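Local coordinates for protein beta-lactamase (PDB 6N1N) that probably hydrolyses beta-lactam antibiotics to substituted beta-amino acids, as a member of the class D serine beta-lactamase family, at residues Y119-E122 with N127-V130; R47-T52 with F123-Q128. All coordinates share one frame; numbering follows the deposited sequence.

In the fold
Following the chain from its N terminus, residues 47-52, on the loop from strand 34-37 to helix 56-63, come first and carry Ser51, the predicted acyl-ester nucleophile. Some seventy residues later, past helices 56-63, 92-98, 101-108 and 113-122, the chain returns at 123-128, and contact 2 closes this long loop. Contact 1 closes a far shorter one, folding residues 127-130 back onto the last turn of helix 113-122. The first segment of contact 1, 119-122, lies within the long span that contact 2 closes, and the second segments of the two contacts overlap at Asn127 and Gln128. A probable hydrogen bond from Tyr125 N to Leu120 O joins the contacts, whose centres lie about 8 Å apart. Together they tie the end of helix 113-122 to the nucleophile loop.

Contact 1: residues Y119-E122 with N127-V130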
loop_
_atom_site.group_PDB
_atom_site.type_symbol
_atom_site.label_atom_id
_atom_site.label_comp_id
_atom_site.label_asym_id
_atom_site.label_seq_id
_atom_site.Cartn_x
_atom_site.Cartn_y
_atom_site.Cartn_z
ATOM N N TYR A 119 -15.810 -4.271 5.715
ATOM C CA TYR A 119 -14.627 -4.609 4.939
ATOM C C TYR A 119 -13.354 -4.545 5.770
ATOM O O TYR A 119 -12.467 -5.386 5.616
ATOM C CB TYR A 119 -14.523 -3.693 3.716
ATOM C CG TYR A 119 -15.429 -4.125 2.584
ATOM C CD1 TYR A 119 -15.120 -5.238 1.812
ATOM C CD2 TYR A 119 -16.603 -3.439 2.304
ATOM C CE1 TYR A 119 -15.948 -5.639 0.773
ATOM C CE2 TYR A 119 -17.435 -3.829 1.266
ATOM C CZ TYR A 119 -17.105 -4.932 0.511
ATOM O OH TYR A 119 -17.944 -5.318 -0.512
ATOM N N LEU A 120 -13.230 -3.549 6.656
ATOM C CA LEU A 120 -12.042 -3.475 7.499
ATOM C C LEU A 120 -11.946 -4.700 8.411
ATOM O O LEU A 120 -10.835 -5.171 8.687
ATOM C CB LEU A 120 -12.051 -2.170 8.298
ATOM C CG LEU A 120 -12.023 -0.890 7.454
ATOM C CD1 LEU A 120 -12.049 0.333 8.353
ATOM C CD2 LEU A 120 -10.828 -0.779 6.503
ATOM N N LYS A 121 -13.088 -5.250 8.828
ATOM C CA LYS A 121 -13.089 -6.485 9.616
ATOM C C LYS A 121 -12.676 -7.681 8.760
ATOM O O LYS A 121 -11.807 -8.472 9.154
ATOM C CB LYS A 121 -14.471 -6.693 10.230
ATOM C CG LYS A 121 -14.608 -7.959 11.069
ATOM C CD LYS A 121 -15.978 -8.009 11.756
ATOM C CE LYS A 121 -16.362 -9.420 12.208
ATOM N NZ LYS A 121 -15.922 -9.730 13.599
ATOM N N GLU A 122 -13.300 -7.827 7.588
ATOM C CA GLU A 122 -12.949 -8.896 6.657
ATOM C C GLU A 122 -11.469 -8.866 6.320
ATOM O O GLU A 122 -10.813 -9.916 6.242
ATOM C CB GLU A 122 -13.820 -8.739 5.407
ATOM C CG GLU A 122 -13.542 -9.675 4.235
ATOM C CD GLU A 122 -14.063 -11.073 4.448
ATOM O OE1 GLU A 122 -14.713 -11.314 5.484
ATOM O OE2 GLU A 122 -13.821 -11.940 3.580
ATOM N N ASN A 127 -6.233 -1.180 13.042
ATOM C CA ASN A 127 -7.145 -0.952 14.155
ATOM C C ASN A 127 -8.613 -0.872 13.730
ATOM O O ASN A 127 -9.494 -0.820 14.595
ATOM C CB ASN A 127 -6.752 0.320 14.927
ATOM C CG ASN A 127 -6.835 1.584 14.087
ATOM O OD1 ASN A 127 -7.304 1.571 12.948
ATOM N ND2 ASN A 127 -6.385 2.712 14.671
ATOM N N GLN A 128 -8.886 -0.894 12.424
ATOM C CA GLN A 128 -10.241 -0.929 11.872
ATOM C C GLN A 128 -11.084 0.263 12.300
ATOM O O GLN A 128 -12.309 0.168 12.310
ATOM C CB GLN A 128 -10.955 -2.233 12.242
ATOM C CG GLN A 128 -10.216 -3.471 11.746
ATOM C CD GLN A 128 -10.926 -4.770 12.070
ATOM O OE1 GLN A 128 -12.148 -4.807 12.180
ATOM N NE2 GLN A 128 -10.156 -5.848 12.243
ATOM N N ILE A 129 -10.447 1.399 12.590
ATOM C CA ILE A 129 -11.153 2.613 13.019
ATOM C C ILE A 129 -11.559 3.464 11.814
ATOM O O ILE A 129 -10.731 3.780 10.954
ATOM C CB ILE A 129 -10.284 3.450 13.979
ATOM C CG1 ILE A 129 -9.783 2.654 15.183
ATOM C CG2 ILE A 129 -11.062 4.704 14.445
ATOM C CD1 ILE A 129 -10.824 2.141 16.083
ATOM N N VAL A 130 -12.827 3.875 11.786
ATOM C CA VAL A 130 -13.364 4.870 10.851
ATOM C C VAL A 130 -13.859 6.051 11.679
ATOM O O VAL A 130 -14.772 5.890 12.493
ATOM C CB VAL A 130 -14.510 4.284 10.012
ATOM C CG1 VAL A 130 -15.116 5.308 9.076
ATOM C CG2 VAL A 130 -14.022 3.048 9.223
HETATM O O HOH W 1 -10.973 -8.664 11.733
#
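Leu120, in the last turn of helix 113-122, meets both Gln128 and Val130 of the loop that doubles back after the helix ends. Its CG stands anti to the carbonyl carbon (chi1 -62°), and its extended side chain sends CD1 to Val130 CG2 at 3.5 Å, a tight methyl-to-methyl contact between side chains running at a slant to each other. Nearer the backbone, Leu120 CB lies 4.1 Å from Gln128 CB. Val130 also packs on Ser113 and Lys117, so it follows the same helix back toward its start, while Leu120 touches Phe53 as well. The Gln128 chain, extended beyond CG, runs past the backbone carbonyl of Leu120, with CD 3.4 Å from Leu120 O. At Lys121 the amide end of Gln128 reaches the helix backbone: OE1 sits 3.2 Å from Lys121 CA and 3.6 Å from Lys121 CB. The lysine chain itself continues away from the loop. One water completes the junction, donating to Lys121 O at 2.7 Å and accepting from Gln128 NE2 at 3.0 Å. Within the loop, Asn127 OD1 accepts from Ile129 N above its carbonyl plane, forming an Asx turn. Direct contact is thus mainly van der Waals, apolar at Leu120 and Val130, whereas the polar link between Gln128 and the end of the helix is carried by the water.

Contact 2: residues R47-T52 with F123-Q128; sequences RLPAST and FNYGNQ
Tyr125 points the phenol end of its side chain at Pro49 and Thr52, with OH 3.5 Å from Pro49 CB and 3.9 Å from Thr52 OG1. Pro49 CB approaches the ring at its edge, near the ring plane. A water lying in that plane, also at the edge, donates to Thr52 O at 3.0 Å and accepts from Tyr125 OH at 2.7 Å, so a single bridging water links the phenol to the backbone of the loop. In the next shell, Pro49 O takes two bonds from one residue, Thr52 N at 3.2 Å and Thr52 OG1 at 2.8 Å, both from the same face of its carbonyl plane; they hold the turn that contains Ser51, the predicted nucleophile, whose OG bonds to the carboxylated lysine at position 54. Tyr125 CG is anti to the backbone N (chi1 -159°), carrying the ring across to this turn. Its backbone centres an inverse gamma turn and begins a type II' beta turn closed by Gln128 N to Tyr125 O, just after the Schellman motif that ends helix 113-122. Farther out, Tyr125 packs on Pro56 of helix 56-63 and on Leu120 of helix 113-122, while Thr52 rests on Trp202 and Val204 of strand 198-209.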
loop_
_atom_site.group_PDB
_atom_site.type_symbol
_atom_site.label_atom_id
_atom_site.label_comp_id
_atom_site.label_asym_id
_atom_site.label_seq_id
_atom_site.Cartn_x
_atom_site.Cartn_y
_atom_site.Cartn_z
ATOM N N ARG A 47 0.571 2.897 11.966
ATOM C CA ARG A 47 0.519 4.293 11.544
ATOM C C ARG A 47 -0.545 4.433 10.462
ATOM O O ARG A 47 -0.978 3.438 9.874
ATOM C CB ARG A 47 1.866 4.799 11.034
ATOM C CG ARG A 47 2.948 4.739 12.107
ATOM C CD ARG A 47 4.115 5.540 11.723
ATOM N NE ARG A 47 5.170 5.582 12.733
ATOM C CZ ARG A 47 5.331 6.549 13.633
ATOM N NH1 ARG A 47 4.489 7.572 13.703
ATOM N NH2 ARG A 47 6.357 6.497 14.472
ATOM N N LEU A 48 -0.950 5.685 10.166
ATOM C CA LEU A 48 -1.971 5.900 9.151
ATOM C C LEU A 48 -1.524 5.283 7.824
ATOM O O LEU A 48 -0.330 5.307 7.493
ATOM C CB LEU A 48 -2.291 7.391 8.953
ATOM C CG LEU A 48 -1.424 8.278 8.037
ATOM C CD1 LEU A 48 -2.138 9.635 7.860
ATOM C CD2 LEU A 48 -0.064 8.467 8.621
ATOM N N PRO A 49 -2.452 4.671 7.071
ATOM C CA PRO A 49 -2.072 4.055 5.787
ATOM C C PRO A 49 -1.859 5.037 4.652
ATOM O O PRO A 49 -1.153 4.704 3.686
ATOM C CB PRO A 49 -3.261 3.154 5.470
ATOM C CG PRO A 49 -4.425 3.828 6.180
ATOM C CD PRO A 49 -3.825 4.297 7.467
ATOM N N ALA A 50 -2.473 6.212 4.726
ATOM C CA ALA A 50 -2.470 7.171 3.631
ATOM C C ALA A 50 -2.832 6.463 2.331
ATOM O O ALA A 50 -3.745 5.652 2.330
ATOM C CB ALA A 50 -1.136 7.902 3.575
ATOM N N SER A 51 -2.180 6.790 1.209
ATOM C CA SER A 51 -2.690 6.288 -0.058
ATOM C C SER A 51 -2.397 4.804 -0.274
ATOM O O SER A 51 -2.844 4.284 -1.300
ATOM C CB SER A 51 -2.129 7.088 -1.241
ATOM O OG SER A 51 -2.589 8.439 -1.221
ATOM N N THR A 52 -1.692 4.109 0.632
ATOM C CA THR A 52 -1.678 2.653 0.497
ATOM C C THR A 52 -3.082 2.085 0.637
ATOM O O THR A 52 -3.325 0.944 0.212
ATOM C CB THR A 52 -0.753 1.948 1.507
ATOM O OG1 THR A 52 -1.249 2.065 2.835
ATOM C CG2 THR A 52 0.680 2.476 1.398
ATOM N N PHE A 123 -10.918 -7.668 6.137
ATOM C CA PHE A 123 -9.540 -7.464 5.719
ATOM C C PHE A 123 -8.543 -7.479 6.881
ATOM O O PHE A 123 -7.328 -7.382 6.634
ATOM C CB PHE A 123 -9.408 -6.118 4.983
ATOM C CG PHE A 123 -10.087 -6.057 3.650
ATOM C CD1 PHE A 123 -10.608 -7.188 3.042
ATOM C CD2 PHE A 123 -10.208 -4.840 3.002
ATOM C CE1 PHE A 123 -11.225 -7.110 1.800
ATOM C CE2 PHE A 123 -10.833 -4.760 1.767
ATOM C CZ PHE A 123 -11.336 -5.910 1.178
ATOM N N ASN A 124 -9.012 -7.569 8.134
ATOM C CA ASN A 124 -8.132 -7.463 9.303
ATOM C C ASN A 124 -7.238 -6.226 9.183
ATOM O O ASN A 124 -6.019 -6.278 9.334
ATOM C CB ASN A 124 -7.280 -8.727 9.459
ATOM C CG ASN A 124 -8.097 -9.983 9.380
ATOM O OD1 ASN A 124 -8.910 -10.250 10.265
ATOM N ND2 ASN A 124 -7.897 -10.763 8.316
ATOM N N TYR A 125 -7.861 -5.094 8.884
ATOM C CA TYR A 125 -7.111 -3.934 8.416
ATOM C C TYR A 125 -6.792 -3.046 9.603
ATOM O O TYR A 125 -7.463 -2.048 9.885
ATOM C CB TYR A 125 -7.865 -3.199 7.327
ATOM C CG TYR A 125 -6.936 -2.328 6.484
ATOM C CD1 TYR A 125 -6.269 -2.857 5.375
ATOM C CD2 TYR A 125 -6.658 -1.026 6.841
ATOM C CE1 TYR A 125 -5.401 -2.081 4.611
ATOM C CE2 TYR A 125 -5.783 -0.232 6.085
ATOM C CZ TYR A 125 -5.170 -0.768 4.964
ATOM O OH TYR A 125 -4.295 -0.005 4.231
ATOM N N GLY A 126 -5.712 -3.410 10.296
ATOM C CA GLY A 126 -5.178 -2.555 11.344
ATOM C C GLY A 126 -6.138 -2.407 12.506
ATOM O O GLY A 126 -6.794 -3.367 12.933
ATOM N N ASN A 127 -6.233 -1.180 13.042
ATOM C CA ASN A 127 -7.145 -0.952 14.155
ATOM C C ASN A 127 -8.613 -0.872 13.730
ATOM O O ASN A 127 -9.494 -0.820 14.595
ATOM C CB ASN A 127 -6.752 0.320 14.927
ATOM C CG ASN A 127 -6.835 1.584 14.087
ATOM O OD1 ASN A 127 -7.304 1.571 12.948
ATOM N ND2 ASN A 127 -6.385 2.712 14.671
ATOM N N GLN A 128 -8.886 -0.894 12.424
ATOM C CA GLN A 128 -10.241 -0.929 11.872
ATOM C C GLN A 128 -11.084 0.263 12.300
ATOM O O GLN A 128 -12.309 0.168 12.310
ATOM C CB GLN A 128 -10.955 -2.233 12.242
ATOM C CG GLN A 128 -10.216 -3.471 11.746
ATOM C CD GLN A 128 -10.926 -4.770 12.070
ATOM O OE1 GLN A 128 -12.148 -4.807 12.180
ATOM N NE2 GLN A 128 -10.156 -5.848 12.243
HETATM O O HOH W 2 -3.127 -1.246 2.181
#